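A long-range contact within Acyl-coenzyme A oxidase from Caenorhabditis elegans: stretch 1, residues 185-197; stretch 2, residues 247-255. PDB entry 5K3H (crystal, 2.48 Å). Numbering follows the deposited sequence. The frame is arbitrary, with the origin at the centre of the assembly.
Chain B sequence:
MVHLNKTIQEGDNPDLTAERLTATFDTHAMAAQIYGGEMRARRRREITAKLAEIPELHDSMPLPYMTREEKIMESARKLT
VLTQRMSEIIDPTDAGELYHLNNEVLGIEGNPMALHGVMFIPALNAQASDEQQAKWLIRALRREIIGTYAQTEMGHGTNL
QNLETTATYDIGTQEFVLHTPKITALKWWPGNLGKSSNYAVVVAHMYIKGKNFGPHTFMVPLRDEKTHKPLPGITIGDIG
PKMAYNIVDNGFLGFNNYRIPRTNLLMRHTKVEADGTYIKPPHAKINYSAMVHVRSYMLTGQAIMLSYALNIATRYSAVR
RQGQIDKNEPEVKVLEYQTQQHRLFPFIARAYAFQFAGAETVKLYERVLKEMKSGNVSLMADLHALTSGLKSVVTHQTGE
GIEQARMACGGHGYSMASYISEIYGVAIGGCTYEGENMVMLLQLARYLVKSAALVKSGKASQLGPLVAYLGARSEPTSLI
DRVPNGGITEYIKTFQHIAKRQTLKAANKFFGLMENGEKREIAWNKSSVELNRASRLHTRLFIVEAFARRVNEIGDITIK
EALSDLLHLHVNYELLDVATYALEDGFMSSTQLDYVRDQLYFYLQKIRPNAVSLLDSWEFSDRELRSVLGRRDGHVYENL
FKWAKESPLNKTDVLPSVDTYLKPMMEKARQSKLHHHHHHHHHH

Stretch 1, residues 185-197: ALKWWPGNLGKSS
Stretch 2, residues 247-255: IVDNGFLGF

Stretch 2 enters as a loop and becomes a strand at Gly251, which runs to Phe255. Stretch 1 passes it in the opposite direction. Its Lys187 pairs with Leu253, and beyond that it folds around Asp249 through a type II turn from Pro190 to Leu193. The contact buries 807 Å², both sides summed.

Ile247 makes no contact. Val248 (phi/psi -78/126, chi1 t) sets its methyl CG1 3.7 Å from Gly191 CA. An ideal CB on Gly191 would lie 3.2 Å from Val248 CG1, which is tight.

Asp249 (-95/81, chi1 p, chi2 -63°) is the hub. It loses 100 Å² to stretch 1, more than any other residue here. Its carboxylate is surrounded by donors. Asp249 OD2 accepts from Lys195 N and from Ser196 N, each at 2.9 Å. Asp249 OD1 accepts from Asn192 ND2 at 2.9 Å; Asn192 has chi1 m and a left-handed backbone (61/15), as suits the third position of a type II turn. Ser196 OG (chi1 m) also lies 3.0 Å from Asp249 OD1. The backbone takes part as well: Gly194 N donates to Asp249 O at 3.0 Å. One acidic residue thus holds the segment that follows the turn. That segment is braced from within, since Ser197 OG and Ser197 N both donate to Asn192 O, at 2.7 and 3.0 Å.

Asn250 (-66/138, chi1 m, chi2 78°) sends its amide to the residue just before the turn. Asn250 ND2 donates to Trp189 O at 2.8 Å, with a nearly straight angle of 165°. The same Asn250 ND2 lies at the edge of the Trp189 ring, near its plane, 3.8 Å from Trp189 CE3. Trp189 has a positive phi (99/-16) and chi1 m.

Gly251 (-128/163) bonds by backbone on both its polar atoms. Gly251 N donates to Pro190 O at 3.1 Å, and Gly251 O accepts from Trp189 N at 3.2 Å. Gly251 CA is only 3.5 Å from Gly194 CA. A beta carbon here would point toward stretch 1 and clash with Gly194 N and Leu193 C, so the close approach needs a glycine.

Phe252 (-106/157, chi1 p, chi2 83°) lies across from Trp188 (-155/124, chi1 t, chi2 -78°), CA to CA 4.4 Å. Phe252 CB meets Trp188 CE3 at 3.4 Å. The Phe252 ring and the six-membered ring of Trp188 are near parallel, at 22°, but slid apart so that they barely overlap, with centroids 5.7 Å apart. Phe252 CA also makes a CA-H...O contact with Lys187 O at 3.0 Å.

Leu253 (-154/125, chi1 t, chi2 p) and Lys187 (-61/138, chi1 m) form an antiparallel hydrogen-bonded pair. Lys187 N donates to Leu253 O, and Leu253 N to Lys187 O, both at 2.9 Å. Lys187 CB and Leu253 CB are 3.8 Å apart, on the sheet face opposite Trp188 and Phe252. Leu193 CD2 (chi1 t, chi2 p) packs 3.9 Å from Leu253 CB.

At Gly254, Leu186 CD2 (chi1 m, chi2 t) comes within 3.7 Å of Gly254 N. A beta carbon on Gly254 would clash with that methyl.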

# COMPACT_ATOMS: atom_id res chain seq x y z
N ALA B 185 11.60 -4.32 -27.46
CA ALA B 185 13.03 -4.42 -27.24
C ALA B 185 13.63 -3.14 -26.69
O ALA B 185 14.82 -3.14 -26.33
CB ALA B 185 13.76 -4.78 -28.54
N LEU B 186 12.88 -2.05 -26.65
CA LEU B 186 13.36 -0.85 -26.00
C LEU B 186 13.88 -1.19 -24.62
O LEU B 186 13.27 -1.98 -23.91
CB LEU B 186 12.23 0.18 -25.86
CG LEU B 186 11.73 0.94 -27.08
CD1 LEU B 186 10.37 1.56 -26.79
CD2 LEU B 186 12.76 2.00 -27.56
N LYS B 187 15.04 -0.65 -24.26
CA LYS B 187 15.36 -0.58 -22.85
C LYS B 187 14.30 0.28 -22.19
O LYS B 187 13.86 1.28 -22.77
CB LYS B 187 16.77 -0.01 -22.62
CG LYS B 187 17.89 -0.86 -23.21
CD LYS B 187 17.64 -2.31 -22.87
CE LYS B 187 18.84 -3.22 -23.14
NZ LYS B 187 18.51 -4.62 -22.77
N TRP B 188 13.82 -0.14 -21.01
CA TRP B 188 12.66 0.49 -20.36
C TRP B 188 12.78 0.21 -18.87
O TRP B 188 12.98 -0.95 -18.50
CB TRP B 188 11.34 -0.06 -20.91
CG TRP B 188 10.12 0.80 -20.59
CD1 TRP B 188 9.44 0.87 -19.40
CD2 TRP B 188 9.44 1.70 -21.49
NE1 TRP B 188 8.39 1.77 -19.50
CE2 TRP B 188 8.38 2.28 -20.77
CE3 TRP B 188 9.64 2.06 -22.83
CZ2 TRP B 188 7.51 3.21 -21.35
CZ3 TRP B 188 8.78 2.99 -23.39
CH2 TRP B 188 7.73 3.55 -22.65
N TRP B 189 12.78 1.29 -18.04
CA TRP B 189 12.91 1.36 -16.57
C TRP B 189 14.29 1.70 -15.98
O TRP B 189 14.33 2.04 -14.79
CB TRP B 189 12.42 0.06 -15.89
CG TRP B 189 10.93 0.07 -15.73
CD1 TRP B 189 10.02 -0.66 -16.44
CD2 TRP B 189 10.18 0.91 -14.85
NE1 TRP B 189 8.75 -0.34 -16.04
CE2 TRP B 189 8.82 0.63 -15.06
CE3 TRP B 189 10.52 1.87 -13.88
CZ2 TRP B 189 7.81 1.27 -14.37
CZ3 TRP B 189 9.51 2.51 -13.18
CH2 TRP B 189 8.17 2.21 -13.43
N PRO B 190 15.43 1.62 -16.71
CA PRO B 190 16.71 2.02 -16.08
C PRO B 190 16.65 3.43 -15.51
O PRO B 190 16.25 4.38 -16.18
CB PRO B 190 17.71 1.93 -17.23
CG PRO B 190 17.16 0.87 -18.11
CD PRO B 190 15.68 1.04 -18.04
N GLY B 191 17.04 3.54 -14.24
CA GLY B 191 16.94 4.82 -13.55
C GLY B 191 17.93 5.81 -14.12
O GLY B 191 19.01 5.45 -14.59
N ASN B 192 17.52 7.08 -14.16
CA ASN B 192 18.33 8.21 -14.62
C ASN B 192 18.77 8.07 -16.07
O ASN B 192 19.70 8.77 -16.50
CB ASN B 192 19.54 8.41 -13.70
CG ASN B 192 19.12 8.64 -12.28
OD1 ASN B 192 19.58 7.96 -11.37
ND2 ASN B 192 18.22 9.60 -12.08
N LEU B 193 18.15 7.15 -16.82
CA LEU B 193 18.46 6.91 -18.22
C LEU B 193 17.75 7.89 -19.15
O LEU B 193 18.24 8.16 -20.25
CB LEU B 193 18.08 5.48 -18.61
CG LEU B 193 18.20 5.11 -20.09
CD1 LEU B 193 19.63 5.26 -20.59
CD2 LEU B 193 17.69 3.68 -20.38
N GLY B 194 16.60 8.42 -18.74
CA GLY B 194 15.76 9.14 -19.68
C GLY B 194 16.31 10.50 -20.05
O GLY B 194 16.23 10.91 -21.21
N LYS B 195 16.86 11.22 -19.06
CA LYS B 195 17.23 12.62 -19.24
C LYS B 195 18.62 12.98 -18.72
O LYS B 195 19.27 13.86 -19.30
CB LYS B 195 16.19 13.50 -18.55
CG LYS B 195 14.84 13.44 -19.21
CD LYS B 195 14.97 13.95 -20.64
CE LYS B 195 13.74 13.68 -21.47
NZ LYS B 195 13.84 14.26 -22.85
N SER B 196 19.10 12.30 -17.67
CA SER B 196 20.30 12.70 -16.94
C SER B 196 21.57 12.08 -17.50
O SER B 196 22.60 12.76 -17.61
CB SER B 196 20.19 12.31 -15.46
OG SER B 196 19.08 12.91 -14.81
N SER B 197 21.53 10.79 -17.82
CA SER B 197 22.75 10.08 -18.18
C SER B 197 23.20 10.43 -19.60
O SER B 197 22.38 10.62 -20.50
CB SER B 197 22.54 8.57 -18.06
OG SER B 197 22.35 8.21 -16.70
N ILE B 247 11.97 11.75 -8.58
CA ILE B 247 13.14 12.54 -8.95
C ILE B 247 14.06 11.76 -9.86
O ILE B 247 14.85 12.35 -10.61
CB ILE B 247 13.85 13.04 -7.67
CG1 ILE B 247 12.87 13.89 -6.84
CG2 ILE B 247 15.14 13.79 -8.01
CD1 ILE B 247 13.42 14.46 -5.53
N VAL B 248 14.00 10.43 -9.82
CA VAL B 248 14.71 9.58 -10.76
C VAL B 248 13.96 9.57 -12.08
O VAL B 248 12.77 9.26 -12.14
CB VAL B 248 14.87 8.16 -10.20
CG1 VAL B 248 15.28 7.18 -11.31
CG2 VAL B 248 15.89 8.16 -9.08
N ASP B 249 14.68 9.89 -13.16
CA ASP B 249 14.13 9.98 -14.50
C ASP B 249 14.35 8.64 -15.21
O ASP B 249 15.27 8.45 -16.02
CB ASP B 249 14.78 11.14 -15.23
CG ASP B 249 16.31 11.11 -15.10
OD1 ASP B 249 16.81 11.23 -13.95
OD2 ASP B 249 17.02 10.94 -16.13
N ASN B 250 13.48 7.69 -14.91
CA ASN B 250 13.55 6.39 -15.54
C ASN B 250 13.26 6.51 -17.02
O ASN B 250 12.33 7.22 -17.42
CB ASN B 250 12.57 5.43 -14.87
CG ASN B 250 12.88 5.22 -13.41
OD1 ASN B 250 12.59 6.05 -12.57
ND2 ASN B 250 13.49 4.08 -13.11
N GLY B 251 14.04 5.80 -17.85
CA GLY B 251 14.04 6.07 -19.27
C GLY B 251 13.82 4.87 -20.16
O GLY B 251 13.99 3.72 -19.76
N PHE B 252 13.48 5.17 -21.42
CA PHE B 252 13.53 4.23 -22.53
C PHE B 252 14.71 4.54 -23.44
O PHE B 252 15.22 5.67 -23.47
CB PHE B 252 12.23 4.24 -23.35
CG PHE B 252 11.88 5.58 -23.97
CD1 PHE B 252 12.44 5.98 -25.17
CD2 PHE B 252 10.95 6.41 -23.36
CE1 PHE B 252 12.09 7.21 -25.75
CE2 PHE B 252 10.60 7.65 -23.93
CZ PHE B 252 11.17 8.03 -25.12
N LEU B 253 15.14 3.52 -24.19
CA LEU B 253 16.31 3.63 -25.05
C LEU B 253 16.20 2.65 -26.20
O LEU B 253 16.07 1.44 -25.98
CB LEU B 253 17.59 3.34 -24.27
CG LEU B 253 18.93 3.20 -25.01
CD1 LEU B 253 19.32 4.48 -25.74
CD2 LEU B 253 20.02 2.77 -24.04
N GLY B 254 16.32 3.17 -27.42
CA GLY B 254 16.36 2.34 -28.61
C GLY B 254 17.53 2.70 -29.49
O GLY B 254 17.98 3.85 -29.53
N PHE B 255 18.05 1.70 -30.19
CA PHE B 255 19.19 1.85 -31.10
C PHE B 255 18.74 1.53 -32.51
O PHE B 255 18.05 0.52 -32.74
CB PHE B 255 20.32 0.91 -30.73
CG PHE B 255 20.75 0.99 -29.31
CD1 PHE B 255 21.60 2.00 -28.88
CD2 PHE B 255 20.29 0.05 -28.39
CE1 PHE B 255 22.00 2.09 -27.56
CE2 PHE B 255 20.68 0.12 -27.06
CZ PHE B 255 21.54 1.14 -26.64